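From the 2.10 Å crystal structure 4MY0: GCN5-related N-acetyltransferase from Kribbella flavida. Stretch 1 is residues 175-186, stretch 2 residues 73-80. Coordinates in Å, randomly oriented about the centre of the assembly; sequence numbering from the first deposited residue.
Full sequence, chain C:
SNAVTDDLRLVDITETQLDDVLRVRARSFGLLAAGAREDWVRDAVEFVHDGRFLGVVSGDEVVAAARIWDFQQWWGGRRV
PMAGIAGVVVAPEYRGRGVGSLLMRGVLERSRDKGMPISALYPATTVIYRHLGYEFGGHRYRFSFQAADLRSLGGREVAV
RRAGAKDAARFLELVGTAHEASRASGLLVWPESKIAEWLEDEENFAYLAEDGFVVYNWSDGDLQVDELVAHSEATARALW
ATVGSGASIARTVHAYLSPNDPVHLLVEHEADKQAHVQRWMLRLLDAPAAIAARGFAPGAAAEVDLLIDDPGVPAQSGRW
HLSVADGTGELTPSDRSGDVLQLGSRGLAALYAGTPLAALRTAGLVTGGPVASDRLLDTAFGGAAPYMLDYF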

# COMPACT_ATOMS: atom_id res chain seq x y z
N VAL C 175 3.43 -38.42 -14.22
CA VAL C 175 2.26 -37.93 -13.48
C VAL C 175 1.35 -39.10 -13.16
O VAL C 175 0.85 -39.23 -12.03
CB VAL C 175 1.49 -36.87 -14.31
CG1 VAL C 175 0.07 -36.71 -13.81
CG2 VAL C 175 2.20 -35.53 -14.26
N GLY C 176 1.14 -39.97 -14.15
CA GLY C 176 0.26 -41.12 -14.00
C GLY C 176 0.72 -42.03 -12.89
O GLY C 176 -0.07 -42.43 -12.03
N THR C 177 2.01 -42.35 -12.90
CA THR C 177 2.58 -43.22 -11.88
C THR C 177 2.38 -42.59 -10.50
O THR C 177 1.99 -43.27 -9.57
CB THR C 177 4.08 -43.46 -12.15
OG1 THR C 177 4.25 -44.05 -13.45
CG2 THR C 177 4.68 -44.38 -11.09
N ALA C 178 2.63 -41.29 -10.39
CA ALA C 178 2.50 -40.62 -9.11
C ALA C 178 1.06 -40.64 -8.59
O ALA C 178 0.81 -40.95 -7.42
CB ALA C 178 3.02 -39.19 -9.20
N HIS C 179 0.11 -40.30 -9.45
CA HIS C 179 -1.28 -40.16 -9.01
C HIS C 179 -1.94 -41.50 -8.72
O HIS C 179 -2.86 -41.56 -7.90
CB HIS C 179 -2.08 -39.36 -10.04
CG HIS C 179 -1.68 -37.92 -10.11
ND1 HIS C 179 -0.97 -37.30 -9.11
CD2 HIS C 179 -1.88 -36.98 -11.07
CE1 HIS C 179 -0.74 -36.04 -9.45
NE2 HIS C 179 -1.29 -35.82 -10.63
N GLU C 180 -1.49 -42.57 -9.37
CA GLU C 180 -2.02 -43.91 -9.08
C GLU C 180 -1.52 -44.42 -7.73
O GLU C 180 -2.26 -45.08 -7.00
CB GLU C 180 -1.65 -44.91 -10.18
CG GLU C 180 -2.36 -44.67 -11.50
CD GLU C 180 -1.87 -45.56 -12.62
OE1 GLU C 180 -0.74 -46.10 -12.51
OE2 GLU C 180 -2.61 -45.71 -13.62
N ALA C 181 -0.27 -44.10 -7.41
CA ALA C 181 0.35 -44.53 -6.16
C ALA C 181 -0.26 -43.80 -4.96
O ALA C 181 -0.47 -44.40 -3.91
CB ALA C 181 1.85 -44.30 -6.20
N SER C 182 -0.53 -42.51 -5.11
CA SER C 182 -1.10 -41.73 -4.02
C SER C 182 -2.65 -41.73 -4.00
O SER C 182 -3.26 -41.18 -3.09
CB SER C 182 -0.59 -40.30 -4.06
OG SER C 182 -1.18 -39.58 -5.12
N ARG C 183 -3.27 -42.37 -5.00
CA ARG C 183 -4.73 -42.35 -5.14
C ARG C 183 -5.26 -40.92 -5.17
O ARG C 183 -6.24 -40.58 -4.50
CB ARG C 183 -5.41 -43.13 -4.02
CG ARG C 183 -5.26 -44.63 -4.17
CD ARG C 183 -5.46 -45.31 -2.84
NE ARG C 183 -4.20 -45.83 -2.32
CZ ARG C 183 -3.56 -45.34 -1.27
NH1 ARG C 183 -4.06 -44.32 -0.59
NH2 ARG C 183 -2.41 -45.89 -0.89
N ALA C 184 -4.60 -40.08 -5.95
CA ALA C 184 -4.91 -38.66 -5.99
C ALA C 184 -6.30 -38.39 -6.55
O ALA C 184 -6.82 -39.17 -7.36
CB ALA C 184 -3.86 -37.92 -6.79
N SER C 185 -6.88 -37.26 -6.15
CA SER C 185 -8.20 -36.87 -6.63
C SER C 185 -8.19 -35.40 -6.99
O SER C 185 -7.49 -34.59 -6.36
CB SER C 185 -9.26 -37.11 -5.54
OG SER C 185 -9.52 -38.49 -5.37
N GLY C 186 -8.98 -35.04 -8.00
CA GLY C 186 -9.20 -33.64 -8.32
C GLY C 186 -8.41 -33.17 -9.52
O GLY C 186 -8.89 -32.35 -10.30
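Stretch 2 73-80: QWWGGRRV

A polypeptide leaving a helix can dock on a β-hairpin by pairing main chain with main chain, and the acetyltransferase from Kribbella flavida offers a compact example. Four hydrogen bonds join residues 184-186 to the hairpin 73-80. Gly186 N donates to Trp74 O at 2.7 Å, and Gly77 N donates to Ala184 O at 2.9 Å, so two backbone bonds bracket the tip of the first strand. Between them Gly76 N donates to Ser185 OG, also at 2.7 Å and nearly linear at 173°: here a side chain supplies the acceptor. The fourth bond reaches further back along the strand, from Gln73 NE2 to Gly186 O at 2.8 Å. The Gln73 amide works at both ends, because its OE1 accepts from Trp75 NE1 at 2.8 Å.

The backbone explains how the segments come so close. Strand 73-75 and strand 78-80 are linked by a type I' turn from Trp75 to Arg78, with Gly76 and Gly77 at positive phi, a region that favours glycine. Helix 175-182 gives way to Arg183, itself at positive phi (54/46), and the chain then extends through Ala184 and Ser185. It runs roughly antiparallel to Trp75-Gly77, from the end of the first strand into the turn: Arg183 CA lies 3.6 Å from Gly77 CA, and Ser185 CA 4.1 Å from Trp75 CA. The lack of a side chain at Gly77 matters directly, since an ideal CB there would come within 2.9 Å of Arg183 CA. Weaker CA-H...O contacts reinforce the fit, with Ser185 CA 3.3 Å from Trp74 O and Gly76 CA 3.5 Å from Arg183 O.

The helix itself runs in broadly the same direction as strand 73-75, at 28° with axes 9.8 Å apart at closest approach, and side chains fill the space between. Trp74 points toward the helix and is the residue most covered by the other stretch. His179 CB sits over its six-membered ring, 3.6 Å from the centroid, while the imidazole turns its edge to the indole face, with His179 CD2 3.4 Å from Trp74 NE1. Glu180 CG packs at the indole edge, 3.8 Å from Trp74 CZ3. Beyond the helix, Ser185 CB approaches Trp75 CE3 at 3.5 Å.

At the exposed margin the interactions loosen. Glu180 OE2 and Arg79 NH1 form a long salt bridge of 3.8 Å, and one water donates to both Gly77 O (2.9 Å) and Glu180 OE2 (3.1 Å), tying helix to turn.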

# COMPACT_ATOMS: atom_id res chain seq x y z
N GLN C 73 -10.41 -36.41 -15.18
CA GLN C 73 -10.12 -35.93 -13.83
C GLN C 73 -9.81 -37.11 -12.93
O GLN C 73 -10.50 -38.14 -12.96
CB GLN C 73 -11.26 -35.09 -13.26
CG GLN C 73 -10.85 -34.25 -12.04
CD GLN C 73 -12.00 -33.47 -11.45
OE1 GLN C 73 -13.15 -33.87 -11.55
NE2 GLN C 73 -11.68 -32.34 -10.82
N TRP C 74 -8.75 -36.99 -12.15
CA TRP C 74 -8.36 -38.07 -11.26
C TRP C 74 -9.35 -38.15 -10.10
O TRP C 74 -9.71 -37.13 -9.52
CB TRP C 74 -6.96 -37.81 -10.71
CG TRP C 74 -5.86 -38.07 -11.71
CD1 TRP C 74 -5.24 -37.15 -12.52
CD2 TRP C 74 -5.24 -39.33 -11.99
NE1 TRP C 74 -4.28 -37.78 -13.28
CE2 TRP C 74 -4.26 -39.11 -12.98
CE3 TRP C 74 -5.43 -40.63 -11.51
CZ2 TRP C 74 -3.47 -40.15 -13.49
CZ3 TRP C 74 -4.64 -41.65 -12.01
CH2 TRP C 74 -3.67 -41.41 -12.99
N TRP C 75 -9.81 -39.37 -9.80
CA TRP C 75 -10.59 -39.58 -8.59
C TRP C 75 -10.19 -40.90 -7.94
O TRP C 75 -10.37 -41.98 -8.54
CB TRP C 75 -12.10 -39.53 -8.87
CG TRP C 75 -12.58 -38.11 -9.08
CD1 TRP C 75 -12.90 -37.52 -10.27
CD2 TRP C 75 -12.78 -37.11 -8.06
NE1 TRP C 75 -13.29 -36.22 -10.05
CE2 TRP C 75 -13.22 -35.94 -8.71
CE3 TRP C 75 -12.62 -37.10 -6.67
CZ2 TRP C 75 -13.52 -34.76 -8.01
CZ3 TRP C 75 -12.91 -35.92 -5.98
CH2 TRP C 75 -13.35 -34.77 -6.65
N GLY C 76 -9.63 -40.80 -6.74
CA GLY C 76 -9.08 -41.96 -6.04
C GLY C 76 -8.08 -42.72 -6.89
O GLY C 76 -8.07 -43.95 -6.89
N GLY C 77 -7.24 -42.00 -7.62
CA GLY C 77 -6.20 -42.66 -8.40
C GLY C 77 -6.66 -43.33 -9.69
O GLY C 77 -5.92 -44.12 -10.27
N ARG C 78 -7.87 -43.01 -10.16
CA ARG C 78 -8.30 -43.41 -11.50
C ARG C 78 -8.77 -42.21 -12.33
O ARG C 78 -9.23 -41.20 -11.77
CB ARG C 78 -9.38 -44.50 -11.43
CG ARG C 78 -8.91 -45.81 -10.79
CD ARG C 78 -9.50 -47.03 -11.50
NE ARG C 78 -10.91 -47.22 -11.19
CZ ARG C 78 -11.82 -47.66 -12.06
NH1 ARG C 78 -11.48 -47.94 -13.32
NH2 ARG C 78 -13.08 -47.80 -11.69
N ARG C 79 -8.65 -42.30 -13.65
CA ARG C 79 -9.04 -41.19 -14.53
C ARG C 79 -10.51 -41.27 -14.92
O ARG C 79 -10.97 -42.30 -15.39
CB ARG C 79 -8.20 -41.20 -15.82
CG ARG C 79 -6.69 -41.04 -15.62
CD ARG C 79 -6.00 -41.26 -16.95
NE ARG C 79 -4.55 -41.30 -16.83
CZ ARG C 79 -3.86 -42.38 -16.45
NH1 ARG C 79 -4.50 -43.50 -16.14
NH2 ARG C 79 -2.54 -42.32 -16.37
N VAL C 80 -11.24 -40.18 -14.72
CA VAL C 80 -12.66 -40.14 -15.05
C VAL C 80 -12.89 -39.05 -16.09
O VAL C 80 -12.48 -37.91 -15.88
CB VAL C 80 -13.50 -39.82 -13.79
CG1 VAL C 80 -15.00 -39.97 -14.08
CG2 VAL C 80 -13.07 -40.70 -12.61
O HOH W 1 -5.59 -45.59 -12.80